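Local structure of RNA-dependent RNA Polymerase (Bombyx mori cytoplasmic polyhedrosis virus, 6TZ0) at residues 427-432 with 445-450; 470-475 with 491-496; 1156-1161 with 1181-1186; 1160-1165 with 1196-1201. The protein synthesises viral RNA on an RNA template, making plus strands in transcription and, after core assembly, probably the complementary minus strands of the double-stranded genome. One frame throughout, in Å; residues are numbered along the deposited sequence.

How the contacts relate
Two pairs of neighbours lie on opposite sides of the chain's centre. Contacts 1 and 2, with centres about 12 Å apart, belong to the central polymerase region and touch through the guanidinium of Arg449, which donates to Leu492 O and Asn494 OD1. Contacts 3 and 4, about 9 Å apart between centres, belong to the C-terminal region and share Arg1160 and Leu1161; contact 3 sets the lead-in to strand 1162-1163 against helix 1174-1188, contact 4 pairs that strand with strand 1196-1202, all within one beta-alpha-beta unit. Contact 3 is buried, mostly apolar and without a hydrogen bond across it; the others are partly buried and rest on backbone hydrogen bonds, joined in contact 2 by an arginine-carbonyl bond. Contact 2 alone meets viral structural protein 4.

Contact 1 of 4, residues 427-432 with 445-450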
loop_
_atom_site.group_PDB
_atom_site.type_symbol
_atom_site.label_atom_id
_atom_site.label_comp_id
_atom_site.label_asym_id
_atom_site.label_seq_id
_atom_site.Cartn_x
_atom_site.Cartn_y
_atom_site.Cartn_z
ATOM N N GLY A 427 -2.024 3.516 1.927
ATOM C CA GLY A 427 -2.020 2.809 3.194
ATOM C C GLY A 427 -3.421 2.519 3.688
ATOM O O GLY A 427 -3.609 1.697 4.591
ATOM N N ARG A 428 -4.413 3.239 3.146
ATOM C CA ARG A 428 -5.872 3.163 3.342
ATOM C C ARG A 428 -6.267 3.727 4.715
ATOM O O ARG A 428 -7.455 3.976 4.956
ATOM C CB ARG A 428 -6.409 1.730 3.123
ATOM C CG ARG A 428 -7.918 1.534 2.965
ATOM C CD ARG A 428 -8.553 1.009 4.246
ATOM N NE ARG A 428 -9.992 0.805 4.103
ATOM C CZ ARG A 428 -10.901 1.754 4.293
ATOM N NH1 ARG A 428 -10.524 2.978 4.641
ATOM N NH2 ARG A 428 -12.189 1.479 4.140
ATOM N N LYS A 429 -5.308 4.053 5.575
ATOM C CA LYS A 429 -5.575 4.367 6.969
ATOM C C LYS A 429 -4.329 5.059 7.508
ATOM O O LYS A 429 -3.236 4.915 6.954
ATOM C CB LYS A 429 -5.907 3.082 7.744
ATOM C CG LYS A 429 -6.474 3.251 9.141
ATOM C CD LYS A 429 -7.840 3.898 9.080
ATOM C CE LYS A 429 -8.877 2.961 8.494
ATOM N NZ LYS A 429 -10.225 3.582 8.517
ATOM N N LEU A 430 -4.500 5.823 8.585
ATOM C CA LEU A 430 -3.377 6.397 9.314
ATOM C C LEU A 430 -2.793 5.448 10.355
ATOM O O LEU A 430 -2.009 5.894 11.200
ATOM C CB LEU A 430 -3.794 7.702 9.995
ATOM C CG LEU A 430 -4.065 8.916 9.114
ATOM C CD1 LEU A 430 -4.636 10.053 9.936
ATOM C CD2 LEU A 430 -2.778 9.350 8.449
ATOM N N THR A 431 -3.214 4.174 10.349
ATOM C CA THR A 431 -2.725 3.021 11.120
ATOM C C THR A 431 -3.058 3.075 12.610
ATOM O O THR A 431 -2.916 2.065 13.305
ATOM C CB THR A 431 -1.205 2.803 10.975
ATOM O OG1 THR A 431 -0.487 3.883 11.583
ATOM C CG2 THR A 431 -0.803 2.686 9.517
ATOM N N GLU A 432 -3.552 4.212 13.091
ATOM C CA GLU A 432 -3.904 4.419 14.489
ATOM C C GLU A 432 -4.700 5.710 14.582
ATOM O O GLU A 432 -4.576 6.599 13.736
ATOM C CB GLU A 432 -2.673 4.484 15.401
ATOM C CG GLU A 432 -1.758 5.660 15.142
ATOM C CD GLU A 432 -0.506 5.618 15.994
ATOM O OE1 GLU A 432 -0.344 4.651 16.767
ATOM O OE2 GLU A 432 0.317 6.551 15.890
ATOM N N TRP A 445 -10.770 12.896 17.363
ATOM C CA TRP A 445 -9.912 11.719 17.341
ATOM C C TRP A 445 -10.337 10.884 16.148
ATOM O O TRP A 445 -11.498 10.470 16.064
ATOM C CB TRP A 445 -10.042 10.911 18.632
ATOM C CG TRP A 445 -9.431 11.549 19.830
ATOM C CD1 TRP A 445 -10.035 12.410 20.694
ATOM C CD2 TRP A 445 -8.117 11.326 20.338
ATOM N NE1 TRP A 445 -9.168 12.763 21.692
ATOM C CE2 TRP A 445 -7.981 12.110 21.498
ATOM C CE3 TRP A 445 -7.034 10.549 19.919
ATOM C CZ2 TRP A 445 -6.808 12.142 22.245
ATOM C CZ3 TRP A 445 -5.869 10.582 20.661
ATOM C CH2 TRP A 445 -5.766 11.373 21.811
ATOM N N SER A 446 -9.410 10.638 15.229
ATOM C CA SER A 446 -9.752 9.919 14.013
ATOM C C SER A 446 -8.499 9.284 13.436
ATOM O O SER A 446 -7.374 9.658 13.771
ATOM C CB SER A 446 -10.404 10.844 12.986
ATOM O OG SER A 446 -10.767 10.121 11.826
ATOM N N ASN A 447 -8.716 8.318 12.551
ATOM C CA ASN A 447 -7.644 7.697 11.795
ATOM C C ASN A 447 -7.851 7.789 10.292
ATOM O O ASN A 447 -7.080 7.186 9.539
ATOM C CB ASN A 447 -7.473 6.230 12.213
ATOM C CG ASN A 447 -8.759 5.429 12.113
ATOM O OD1 ASN A 447 -9.805 5.936 11.715
ATOM N ND2 ASN A 447 -8.674 4.153 12.459
ATOM N N SER A 448 -8.873 8.504 9.837
ATOM C CA SER A 448 -9.097 8.671 8.413
ATOM C C SER A 448 -8.320 9.872 7.902
ATOM O O SER A 448 -8.156 10.870 8.608
ATOM C CB SER A 448 -10.579 8.857 8.116
ATOM O OG SER A 448 -11.020 10.097 8.615
ATOM N N ARG A 449 -7.850 9.773 6.661
ATOM C CA ARG A 449 -7.091 10.865 6.072
ATOM C C ARG A 449 -7.985 12.035 5.696
ATOM O O ARG A 449 -7.516 13.174 5.643
ATOM C CB ARG A 449 -6.325 10.366 4.853
ATOM C CG ARG A 449 -5.212 9.423 5.208
ATOM C CD ARG A 449 -4.384 9.066 4.006
ATOM N NE ARG A 449 -3.301 8.164 4.369
ATOM C CZ ARG A 449 -2.114 8.566 4.806
ATOM N NH1 ARG A 449 -1.852 9.855 4.931
ATOM N NH2 ARG A 449 -1.185 7.679 5.113
ATOM N N ILE A 450 -9.271 11.787 5.469
ATOM C CA ILE A 450 -10.129 12.871 5.012
ATOM C C ILE A 450 -10.584 13.752 6.182
ATOM O O ILE A 450 -10.740 14.965 6.016
ATOM C CB ILE A 450 -11.297 12.301 4.182
ATOM C CG1 ILE A 450 -11.975 13.406 3.378
ATOM C CG2 ILE A 450 -12.291 11.533 5.028
ATOM C CD1 ILE A 450 -11.083 13.999 2.311
#
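Leu430 N donates to Asn447 O at 3.1 Å with an N-H...O angle of 157°, the one hydrogen bond between residues 427-432 and 445-450. Two side chains close in on the same oxygen without bonding, Lys429 through CD at 3.4 Å and Leu430 through CB. The lysine chain turns at chi2 (66°), which sets CD 3.5 Å from Asn447 ND2, so aliphatic carbon rather than the ammonium meets the amide. Asn447 CB also packs 3.3 Å from Glu432 O.

Leu430 continues toward Arg449. Its CD2 sits over one face of the guanidinium, 3.6 Å above the plane and offset toward the rim. The planar group has its polar partners elsewhere: NH2 donates to Leu492 O and NH1 to Asn494 OD1, which fixes the face presented to the leucine.

Next to Asn447 in the chain, Ser448 N donates nearly straight to Ser446 OG (3.2 Å, 173°), while Ser446 OG also bonds to Ser980 O. Ser448 OG is hydrogen-bonded to Ser980 OG and makes a weak capping bond to Val451 N. This is an ST turn at the end of strand 442-446, leading directly into the serine N-cap of helix 449-455.

Contact 2 of 4, residues 470-475 with 491-496; sequences LKAPIK and GLDNDR
Ile474 and Arg496 cross at about a right angle, the isoleucine lying over one face of the guanidinium. Its CG1 stands 3.7 Å above that plane, offset toward the rim, and CD1 reaches NH1 at 3.8 Å. With chi2 (-176°) and chi3 (-177°) both anti, the arginine chain runs extended from CG to NE toward residues 470-473. There NH2 donates to Ala472 O at 3.1 Å, nearly along the C=O axis, although the oxygen is tilted 17° from the guanidinium plane. Apolar contact on a face and a hydrogen bond at the edge probably restrict the rotation of the group. Lys334 of viral structural protein 4 approaches the same carbonyl with a weak hydrogen bond, placing this corner at a protein interface.

The other branch turns to residues 491-492: Ile474 CG2 lies 4.3 Å from Leu492 CB and also meets Gly491 O. Alongside, Lys475 and Gly491 exchange two backbone bonds: Lys475 N to Gly491 O at 2.7 Å and Gly491 N to Lys475 O at 2.8 Å. They form an antiparallel hydrogen-bonded pair. Strand 489-491 thereby edges the mixed sheet beside strand 474-477, and the chain then enters helix 494-499 through the N-cap Asp493, whose OD1 accepts a weak bond from Arg496 N.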
loop_
_atom_site.group_PDB
_atom_site.type_symbol
_atom_site.label_atom_id
_atom_site.label_comp_id
_atom_site.label_asym_id
_atom_site.label_seq_id
_atom_site.Cartn_x
_atom_site.Cartn_y
_atom_site.Cartn_z
ATOM N N LEU A 470 8.415 17.260 7.482
ATOM C CA LEU A 470 9.759 16.675 7.476
ATOM C C LEU A 470 10.320 16.395 8.870
ATOM O O LEU A 470 11.392 15.792 8.974
ATOM C CB LEU A 470 10.741 17.576 6.733
ATOM C CG LEU A 470 10.607 17.671 5.219
ATOM C CD1 LEU A 470 11.574 18.698 4.687
ATOM C CD2 LEU A 470 10.859 16.321 4.603
ATOM N N LYS A 471 9.640 16.824 9.931
ATOM C CA LYS A 471 10.078 16.617 11.301
ATOM C C LYS A 471 9.497 15.349 11.916
ATOM O O LYS A 471 10.071 14.816 12.869
ATOM C CB LYS A 471 9.669 17.840 12.119
ATOM C CG LYS A 471 10.313 18.020 13.466
ATOM C CD LYS A 471 9.679 19.220 14.142
ATOM C CE LYS A 471 10.027 20.500 13.399
ATOM N NZ LYS A 471 9.498 21.715 14.066
ATOM N N ALA A 472 8.373 14.854 11.399
ATOM C CA ALA A 472 7.584 13.729 11.877
ATOM C C ALA A 472 8.148 12.404 11.372
ATOM O O ALA A 472 8.660 12.328 10.252
ATOM C CB ALA A 472 6.135 13.872 11.419
ATOM N N PRO A 473 8.068 11.338 12.165
ATOM C CA PRO A 473 8.600 10.047 11.724
ATOM C C PRO A 473 7.616 9.288 10.848
ATOM O O PRO A 473 6.411 9.541 10.848
ATOM C CB PRO A 473 8.839 9.303 13.041
ATOM C CG PRO A 473 7.813 9.852 13.948
ATOM C CD PRO A 473 7.656 11.300 13.579
ATOM N N ILE A 474 8.157 8.330 10.103
ATOM C CA ILE A 474 7.375 7.477 9.217
ATOM C C ILE A 474 7.033 6.199 9.970
ATOM O O ILE A 474 7.926 5.492 10.446
ATOM C CB ILE A 474 8.131 7.176 7.915
ATOM C CG1 ILE A 474 8.348 8.463 7.121
ATOM C CG2 ILE A 474 7.377 6.159 7.087
ATOM C CD1 ILE A 474 9.273 8.308 5.949
ATOM N N LYS A 475 5.743 5.902 10.077
ATOM C CA LYS A 475 5.287 4.808 10.916
ATOM C C LYS A 475 5.454 3.469 10.208
ATOM O O LYS A 475 5.556 3.389 8.985
ATOM C CB LYS A 475 3.826 5.010 11.307
ATOM C CG LYS A 475 3.571 6.309 12.040
ATOM C CD LYS A 475 4.320 6.367 13.351
ATOM C CE LYS A 475 3.705 5.429 14.369
ATOM N NZ LYS A 475 4.381 5.530 15.690
ATOM N N GLY A 491 3.641 3.607 6.890
ATOM C CA GLY A 491 2.530 4.531 6.899
ATOM C C GLY A 491 3.018 5.923 7.223
ATOM O O GLY A 491 3.836 6.105 8.125
ATOM N N LEU A 492 2.530 6.913 6.493
ATOM C CA LEU A 492 2.995 8.280 6.634
ATOM C C LEU A 492 1.823 9.240 6.524
ATOM O O LEU A 492 0.773 8.907 5.976
ATOM C CB LEU A 492 4.098 8.570 5.607
ATOM C CG LEU A 492 3.934 7.987 4.200
ATOM C CD1 LEU A 492 3.116 8.843 3.286
ATOM C CD2 LEU A 492 5.294 7.730 3.590
ATOM N N ASP A 493 2.014 10.439 7.072
ATOM C CA ASP A 493 0.941 11.411 7.217
ATOM C C ASP A 493 0.564 12.012 5.866
ATOM O O ASP A 493 1.175 11.720 4.837
ATOM C CB ASP A 493 1.339 12.490 8.220
ATOM C CG ASP A 493 2.653 13.165 7.873
ATOM O OD1 ASP A 493 3.341 12.713 6.937
ATOM O OD2 ASP A 493 3.001 14.160 8.540
ATOM N N ASN A 494 -0.450 12.884 5.875
ATOM C CA ASN A 494 -0.992 13.422 4.633
ATOM C C ASN A 494 -0.023 14.319 3.882
ATOM O O ASN A 494 -0.172 14.482 2.669
ATOM C CB ASN A 494 -2.272 14.210 4.879
ATOM C CG ASN A 494 -3.461 13.330 5.070
ATOM O OD1 ASN A 494 -3.487 12.206 4.586
ATOM N ND2 ASN A 494 -4.502 13.869 5.670
ATOM N N ASP A 495 0.976 14.878 4.547
ATOM C CA ASP A 495 1.843 15.817 3.857
ATOM C C ASP A 495 3.050 15.143 3.222
ATOM O O ASP A 495 3.453 15.527 2.115
ATOM C CB ASP A 495 2.277 16.901 4.828
ATOM C CG ASP A 495 1.108 17.639 5.422
ATOM O OD1 ASP A 495 0.088 17.800 4.721
ATOM O OD2 ASP A 495 1.195 18.021 6.607
ATOM N N ARG A 496 3.625 14.130 3.876
ATOM C CA ARG A 496 4.560 13.257 3.176
ATOM C C ARG A 496 3.872 12.480 2.068
ATOM O O ARG A 496 4.505 12.159 1.060
ATOM C CB ARG A 496 5.226 12.279 4.136
ATOM C CG ARG A 496 6.267 12.866 5.036
ATOM C CD ARG A 496 6.875 11.741 5.840
ATOM N NE ARG A 496 7.858 12.180 6.821
ATOM C CZ ARG A 496 9.154 12.297 6.567
ATOM N NH1 ARG A 496 9.623 12.021 5.359
ATOM N NH2 ARG A 496 9.982 12.692 7.523
#

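Contact 3 of 4, residues 1156-1161 with 1181-1186; sequences VSAERL and FSYLHI
Apolar contacts carry the meeting of residues 1156-1161 with helix 1174-1188, and Ala1158 is central to them. Its CB points at the helix and lies 3.8 Å from Tyr1183 CA and 4.0 Å from Tyr1183 CB. The CA atoms of Ala1158 and Tyr1183 are 5.2 Å apart, with the alanine methyl between the backbones. The same methyl reaches CD1 of Ile1186 at 4.1 Å. One turn along, Leu1161 and Ile1186 cross obliquely, CD1 to CD1 at 3.7 Å, and Leu1161 CB touches that isoleucine methyl as well. Leu1062 of helix 1054-1062 also packs on Ala1158 and Ile1186.

Aromatic contact is marginal. Ala1158 CB comes to the Tyr1183 ring at its edge, near the plane. Ser1157 OG approaches the ring obliquely, 4.0 Å from Tyr1183 CE1.

Polar groups border the contact without bonding across it. Ser1182 OG lies 3.7 Å from Ala1158 CB but bonds to Asn1179 O in its own helix. Ser1157 OG is paired with Asn1154 O and Ser1152 OG, and Tyr1183 OH with Ser1152 O. With these hydroxyls satisfied elsewhere and no hydrogen bond linking the two segments, shape and dispersion between aliphatic groups, rather than directional bonding, probably hold this segment against the helix.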
loop_
_atom_site.group_PDB
_atom_site.type_symbol
_atom_site.label_atom_id
_atom_site.label_comp_id
_atom_site.label_asym_id
_atom_site.label_seq_id
_atom_site.Cartn_x
_atom_site.Cartn_y
_atom_site.Cartn_z
ATOM N N VAL A 1156 -26.992 -16.269 -23.516
ATOM C CA VAL A 1156 -27.380 -16.581 -24.884
ATOM C C VAL A 1156 -26.692 -17.857 -25.365
ATOM O O VAL A 1156 -27.200 -18.544 -26.255
ATOM C CB VAL A 1156 -27.080 -15.349 -25.767
ATOM C CG1 VAL A 1156 -27.502 -15.537 -27.221
ATOM C CG2 VAL A 1156 -27.766 -14.121 -25.197
ATOM N N SER A 1157 -25.584 -18.247 -24.733
ATOM C CA SER A 1157 -24.863 -19.453 -25.118
ATOM C C SER A 1157 -25.618 -20.743 -24.816
ATOM O O SER A 1157 -25.173 -21.811 -25.249
ATOM C CB SER A 1157 -23.509 -19.489 -24.420
ATOM O OG SER A 1157 -23.669 -19.636 -23.023
ATOM N N ALA A 1158 -26.737 -20.681 -24.101
ATOM C CA ALA A 1158 -27.544 -21.852 -23.809
ATOM C C ALA A 1158 -28.766 -21.988 -24.703
ATOM O O ALA A 1158 -29.539 -22.930 -24.517
ATOM C CB ALA A 1158 -27.996 -21.828 -22.351
ATOM N N GLU A 1159 -28.966 -21.086 -25.670
ATOM C CA GLU A 1159 -30.182 -21.152 -26.472
ATOM C C GLU A 1159 -30.130 -22.272 -27.497
ATOM O O GLU A 1159 -31.175 -22.655 -28.029
ATOM C CB GLU A 1159 -30.461 -19.814 -27.166
ATOM C CG GLU A 1159 -29.535 -19.422 -28.309
ATOM C CD GLU A 1159 -30.086 -19.758 -29.689
ATOM O OE1 GLU A 1159 -31.316 -19.941 -29.820
ATOM O OE2 GLU A 1159 -29.287 -19.827 -30.648
ATOM N N ARG A 1160 -28.948 -22.813 -27.781
ATOM C CA ARG A 1160 -28.854 -23.919 -28.717
ATOM C C ARG A 1160 -29.164 -25.252 -28.052
ATOM O O ARG A 1160 -29.302 -26.261 -28.749
ATOM C CB ARG A 1160 -27.459 -23.940 -29.357
ATOM C CG ARG A 1160 -26.324 -24.509 -28.517
ATOM C CD ARG A 1160 -25.965 -25.884 -29.055
ATOM N NE ARG A 1160 -24.995 -26.616 -28.259
ATOM C CZ ARG A 1160 -23.693 -26.624 -28.487
ATOM N NH1 ARG A 1160 -23.193 -25.924 -29.490
ATOM N NH2 ARG A 1160 -22.897 -27.341 -27.713
ATOM N N LEU A 1161 -29.284 -25.276 -26.726
ATOM C CA LEU A 1161 -29.382 -26.512 -25.966
ATOM C C LEU A 1161 -30.800 -26.869 -25.551
ATOM O O LEU A 1161 -31.051 -28.030 -25.220
ATOM C CB LEU A 1161 -28.513 -26.411 -24.709
ATOM C CG LEU A 1161 -27.009 -26.361 -24.935
ATOM C CD1 LEU A 1161 -26.302 -26.026 -23.647
ATOM C CD2 LEU A 1161 -26.544 -27.700 -25.450
ATOM N N PHE A 1181 -33.305 -18.551 -17.921
ATOM C CA PHE A 1181 -33.862 -19.781 -17.348
ATOM C C PHE A 1181 -33.054 -21.005 -17.749
ATOM O O PHE A 1181 -32.588 -21.772 -16.891
ATOM C CB PHE A 1181 -35.308 -19.983 -17.801
ATOM C CG PHE A 1181 -36.302 -19.076 -17.148
ATOM C CD1 PHE A 1181 -35.948 -18.249 -16.099
ATOM C CD2 PHE A 1181 -37.619 -19.099 -17.564
ATOM C CE1 PHE A 1181 -36.882 -17.438 -15.505
ATOM C CE2 PHE A 1181 -38.556 -18.299 -16.970
ATOM C CZ PHE A 1181 -38.188 -17.472 -15.931
ATOM N N SER A 1182 -32.838 -21.167 -19.053
ATOM C CA SER A 1182 -32.091 -22.309 -19.565
ATOM C C SER A 1182 -30.633 -22.286 -19.115
ATOM O O SER A 1182 -30.083 -23.325 -18.739
ATOM C CB SER A 1182 -32.194 -22.329 -21.084
ATOM O OG SER A 1182 -31.594 -21.175 -21.630
ATOM N N TYR A 1183 -30.013 -21.105 -19.090
ATOM C CA TYR A 1183 -28.597 -20.984 -18.744
ATOM C C TYR A 1183 -28.341 -21.336 -17.286
ATOM O O TYR A 1183 -27.429 -22.115 -16.973
ATOM C CB TYR A 1183 -28.133 -19.562 -19.049
ATOM C CG TYR A 1183 -26.709 -19.244 -18.677
ATOM C CD1 TYR A 1183 -25.652 -19.767 -19.402
ATOM C CD2 TYR A 1183 -26.426 -18.373 -17.639
ATOM C CE1 TYR A 1183 -24.358 -19.463 -19.080
ATOM C CE2 TYR A 1183 -25.136 -18.063 -17.309
ATOM C CZ TYR A 1183 -24.107 -18.610 -18.034
ATOM O OH TYR A 1183 -22.811 -18.301 -17.709
ATOM N N LEU A 1184 -29.147 -20.778 -16.384
ATOM C CA LEU A 1184 -28.992 -21.067 -14.966
ATOM C C LEU A 1184 -29.360 -22.506 -14.633
ATOM O O LEU A 1184 -28.737 -23.101 -13.746
ATOM C CB LEU A 1184 -29.826 -20.088 -14.144
ATOM C CG LEU A 1184 -29.208 -18.768 -13.681
ATOM C CD1 LEU A 1184 -28.817 -17.859 -14.809
ATOM C CD2 LEU A 1184 -30.232 -18.073 -12.847
ATOM N N HIS A 1185 -30.333 -23.094 -15.340
ATOM C CA HIS A 1185 -30.631 -24.503 -15.097
ATOM C C HIS A 1185 -29.512 -25.413 -15.580
ATOM O O HIS A 1185 -29.224 -26.432 -14.945
ATOM C CB HIS A 1185 -31.942 -24.899 -15.762
ATOM C CG HIS A 1185 -32.317 -26.330 -15.534
ATOM N ND1 HIS A 1185 -31.939 -27.341 -16.389
ATOM C CD2 HIS A 1185 -33.014 -26.923 -14.538
ATOM C CE1 HIS A 1185 -32.402 -28.493 -15.941
ATOM N NE2 HIS A 1185 -33.056 -28.267 -14.817
ATOM N N ILE A 1186 -28.880 -25.076 -16.702
ATOM C CA ILE A 1186 -27.825 -25.937 -17.214
ATOM C C ILE A 1186 -26.571 -25.832 -16.351
ATOM O O ILE A 1186 -25.938 -26.849 -16.052
ATOM C CB ILE A 1186 -27.564 -25.629 -18.698
ATOM C CG1 ILE A 1186 -28.748 -26.130 -19.520
ATOM C CG2 ILE A 1186 -26.314 -26.310 -19.198
ATOM C CD1 ILE A 1186 -28.797 -25.585 -20.909
#

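Contact 4 of 4, residues 1160-1165 with 1196-1201; sequences RLVRIP and KRLGMV
Arg1163 and Arg1197 both carry CG anti to the backbone N (chi1 -177° and -173°) and bend at chi3, which turns NE; Arg1163 NE then lies 4.2 Å from Arg1197 NH2, like charges close together on one face of the sheet. Arg1163 CD lies over a face of the Arg1197 group, 4.1 Å above the plane and offset toward the rim, and the two guanidinium planes are 61° apart. Glu1027 on strand 1022-1027 forms a salt bridge with each arginine and probably offsets their repulsion.

Beneath them the backbones run parallel. Leu1198 N donates to Leu1161 O, Arg1163 N to Leu1198 O at 2.8 Å, and Met1200 N to Arg1163 O at 3.3 Å; Val1162 thus pairs with Leu1198 and Arg1163 with Gly1199. Strands 1162-1163 and 1196-1202 are the two strands of a beta-alpha-beta crossover whose connecting helix is 1174-1188.

Val1162 and Leu1198 point to the sheet face that this helix covers, with Val1162 CG2 at 3.8 Å from Leu1198 CB. Val1162 CG1 turns instead to Met1200 CB, 4.0 Å away. The methionine bends at chi3, and its CE nestles against Ile1164, 3.8 Å from CG2. Tyr1178 of the helix packs on both Ile1164 and Met1200.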
loop_
_atom_site.group_PDB
_atom_site.type_symbol
_atom_site.label_atom_id
_atom_site.label_comp_id
_atom_site.label_asym_id
_atom_site.label_seq_id
_atom_site.Cartn_x
_atom_site.Cartn_y
_atom_site.Cartn_z
ATOM N N ARG A 1160 -28.948 -22.813 -27.781
ATOM C CA ARG A 1160 -28.854 -23.919 -28.717
ATOM C C ARG A 1160 -29.164 -25.252 -28.052
ATOM O O ARG A 1160 -29.302 -26.261 -28.749
ATOM C CB ARG A 1160 -27.459 -23.940 -29.357
ATOM C CG ARG A 1160 -26.324 -24.509 -28.517
ATOM C CD ARG A 1160 -25.965 -25.884 -29.055
ATOM N NE ARG A 1160 -24.995 -26.616 -28.259
ATOM C CZ ARG A 1160 -23.693 -26.624 -28.487
ATOM N NH1 ARG A 1160 -23.193 -25.924 -29.490
ATOM N NH2 ARG A 1160 -22.897 -27.341 -27.713
ATOM N N LEU A 1161 -29.284 -25.276 -26.726
ATOM C CA LEU A 1161 -29.382 -26.512 -25.966
ATOM C C LEU A 1161 -30.800 -26.869 -25.551
ATOM O O LEU A 1161 -31.051 -28.030 -25.220
ATOM C CB LEU A 1161 -28.513 -26.411 -24.709
ATOM C CG LEU A 1161 -27.009 -26.361 -24.935
ATOM C CD1 LEU A 1161 -26.302 -26.026 -23.647
ATOM C CD2 LEU A 1161 -26.544 -27.700 -25.450
ATOM N N VAL A 1162 -31.722 -25.909 -25.547
ATOM C CA VAL A 1162 -33.061 -26.087 -25.001
ATOM C C VAL A 1162 -34.077 -25.717 -26.072
ATOM O O VAL A 1162 -33.993 -24.637 -26.666
ATOM C CB VAL A 1162 -33.268 -25.238 -23.730
ATOM C CG1 VAL A 1162 -34.699 -25.335 -23.237
ATOM C CG2 VAL A 1162 -32.314 -25.679 -22.637
ATOM N N ARG A 1163 -35.033 -26.611 -26.317
ATOM C CA ARG A 1163 -36.104 -26.359 -27.269
ATOM C C ARG A 1163 -37.268 -25.689 -26.553
ATOM O O ARG A 1163 -37.920 -26.305 -25.706
ATOM C CB ARG A 1163 -36.554 -27.658 -27.934
ATOM C CG ARG A 1163 -37.609 -27.450 -28.995
ATOM C CD ARG A 1163 -37.923 -28.727 -29.760
ATOM N NE ARG A 1163 -38.589 -29.750 -28.959
ATOM C CZ ARG A 1163 -39.903 -29.809 -28.765
ATOM N NH1 ARG A 1163 -40.697 -28.899 -29.306
ATOM N NH2 ARG A 1163 -40.421 -30.784 -28.030
ATOM N N ILE A 1164 -37.522 -24.435 -26.889
ATOM C CA ILE A 1164 -38.610 -23.651 -26.311
ATOM C C ILE A 1164 -39.700 -23.520 -27.364
ATOM O O ILE A 1164 -39.415 -23.057 -28.473
ATOM C CB ILE A 1164 -38.129 -22.265 -25.852
ATOM C CG1 ILE A 1164 -37.071 -22.411 -24.766
ATOM C CG2 ILE A 1164 -39.291 -21.440 -25.347
ATOM C CD1 ILE A 1164 -36.311 -21.151 -24.500
ATOM N N PRO A 1165 -40.933 -23.934 -27.077
ATOM C CA PRO A 1165 -42.023 -23.805 -28.055
ATOM C C PRO A 1165 -42.371 -22.351 -28.310
ATOM O O PRO A 1165 -42.386 -21.534 -27.378
ATOM C CB PRO A 1165 -43.186 -24.545 -27.382
ATOM C CG PRO A 1165 -42.531 -25.484 -26.446
ATOM C CD PRO A 1165 -41.330 -24.762 -25.931
ATOM N N LYS A 1196 -28.071 -34.642 -23.342
ATOM C CA LYS A 1196 -29.352 -34.671 -24.030
ATOM C C LYS A 1196 -29.926 -33.266 -24.164
ATOM O O LYS A 1196 -29.581 -32.353 -23.413
ATOM C CB LYS A 1196 -30.340 -35.562 -23.283
ATOM C CG LYS A 1196 -29.959 -37.022 -23.224
ATOM C CD LYS A 1196 -30.132 -37.686 -24.567
ATOM C CE LYS A 1196 -29.902 -39.180 -24.467
ATOM N NZ LYS A 1196 -30.071 -39.872 -25.771
ATOM N N ARG A 1197 -30.819 -33.105 -25.134
ATOM C CA ARG A 1197 -31.451 -31.815 -25.365
ATOM C C ARG A 1197 -32.639 -31.642 -24.428
ATOM O O ARG A 1197 -33.386 -32.587 -24.172
ATOM C CB ARG A 1197 -31.893 -31.692 -26.825
ATOM C CG ARG A 1197 -32.402 -30.314 -27.206
ATOM C CD ARG A 1197 -32.722 -30.180 -28.677
ATOM N NE ARG A 1197 -33.883 -30.962 -29.078
ATOM C CZ ARG A 1197 -34.282 -31.102 -30.336
ATOM N NH1 ARG A 1197 -33.614 -30.506 -31.311
ATOM N NH2 ARG A 1197 -35.353 -31.827 -30.619
ATOM N N LEU A 1198 -32.809 -30.431 -23.913
ATOM C CA LEU A 1198 -33.885 -30.135 -22.983
ATOM C C LEU A 1198 -35.067 -29.490 -23.693
ATOM O O LEU A 1198 -34.932 -28.870 -24.749
ATOM C CB LEU A 1198 -33.392 -29.219 -21.864
ATOM C CG LEU A 1198 -32.333 -29.837 -20.959
ATOM C CD1 LEU A 1198 -31.835 -28.826 -19.949
ATOM C CD2 LEU A 1198 -32.888 -31.061 -20.271
ATOM N N GLY A 1199 -36.241 -29.652 -23.090
ATOM C CA GLY A 1199 -37.448 -28.992 -23.540
ATOM C C GLY A 1199 -38.121 -28.278 -22.388
ATOM O O GLY A 1199 -38.395 -28.890 -21.355
ATOM N N MET A 1200 -38.387 -26.987 -22.543
ATOM C CA MET A 1200 -38.844 -26.161 -21.436
ATOM C C MET A 1200 -40.366 -26.109 -21.401
ATOM O O MET A 1200 -41.010 -25.881 -22.428
ATOM C CB MET A 1200 -38.273 -24.748 -21.552
ATOM C CG MET A 1200 -38.534 -23.871 -20.339
ATOM S SD MET A 1200 -37.779 -22.244 -20.466
ATOM C CE MET A 1200 -38.900 -21.458 -21.606
ATOM N N VAL A 1201 -40.933 -26.321 -20.217
ATOM C CA VAL A 1201 -42.361 -26.161 -19.982
ATOM C C VAL A 1201 -42.559 -25.016 -18.999
ATOM O O VAL A 1201 -41.736 -24.803 -18.103
ATOM C CB VAL A 1201 -43.012 -27.467 -19.476
ATOM C CG1 VAL A 1201 -42.974 -28.515 -20.561
ATOM C CG2 VAL A 1201 -42.287 -27.998 -18.261
#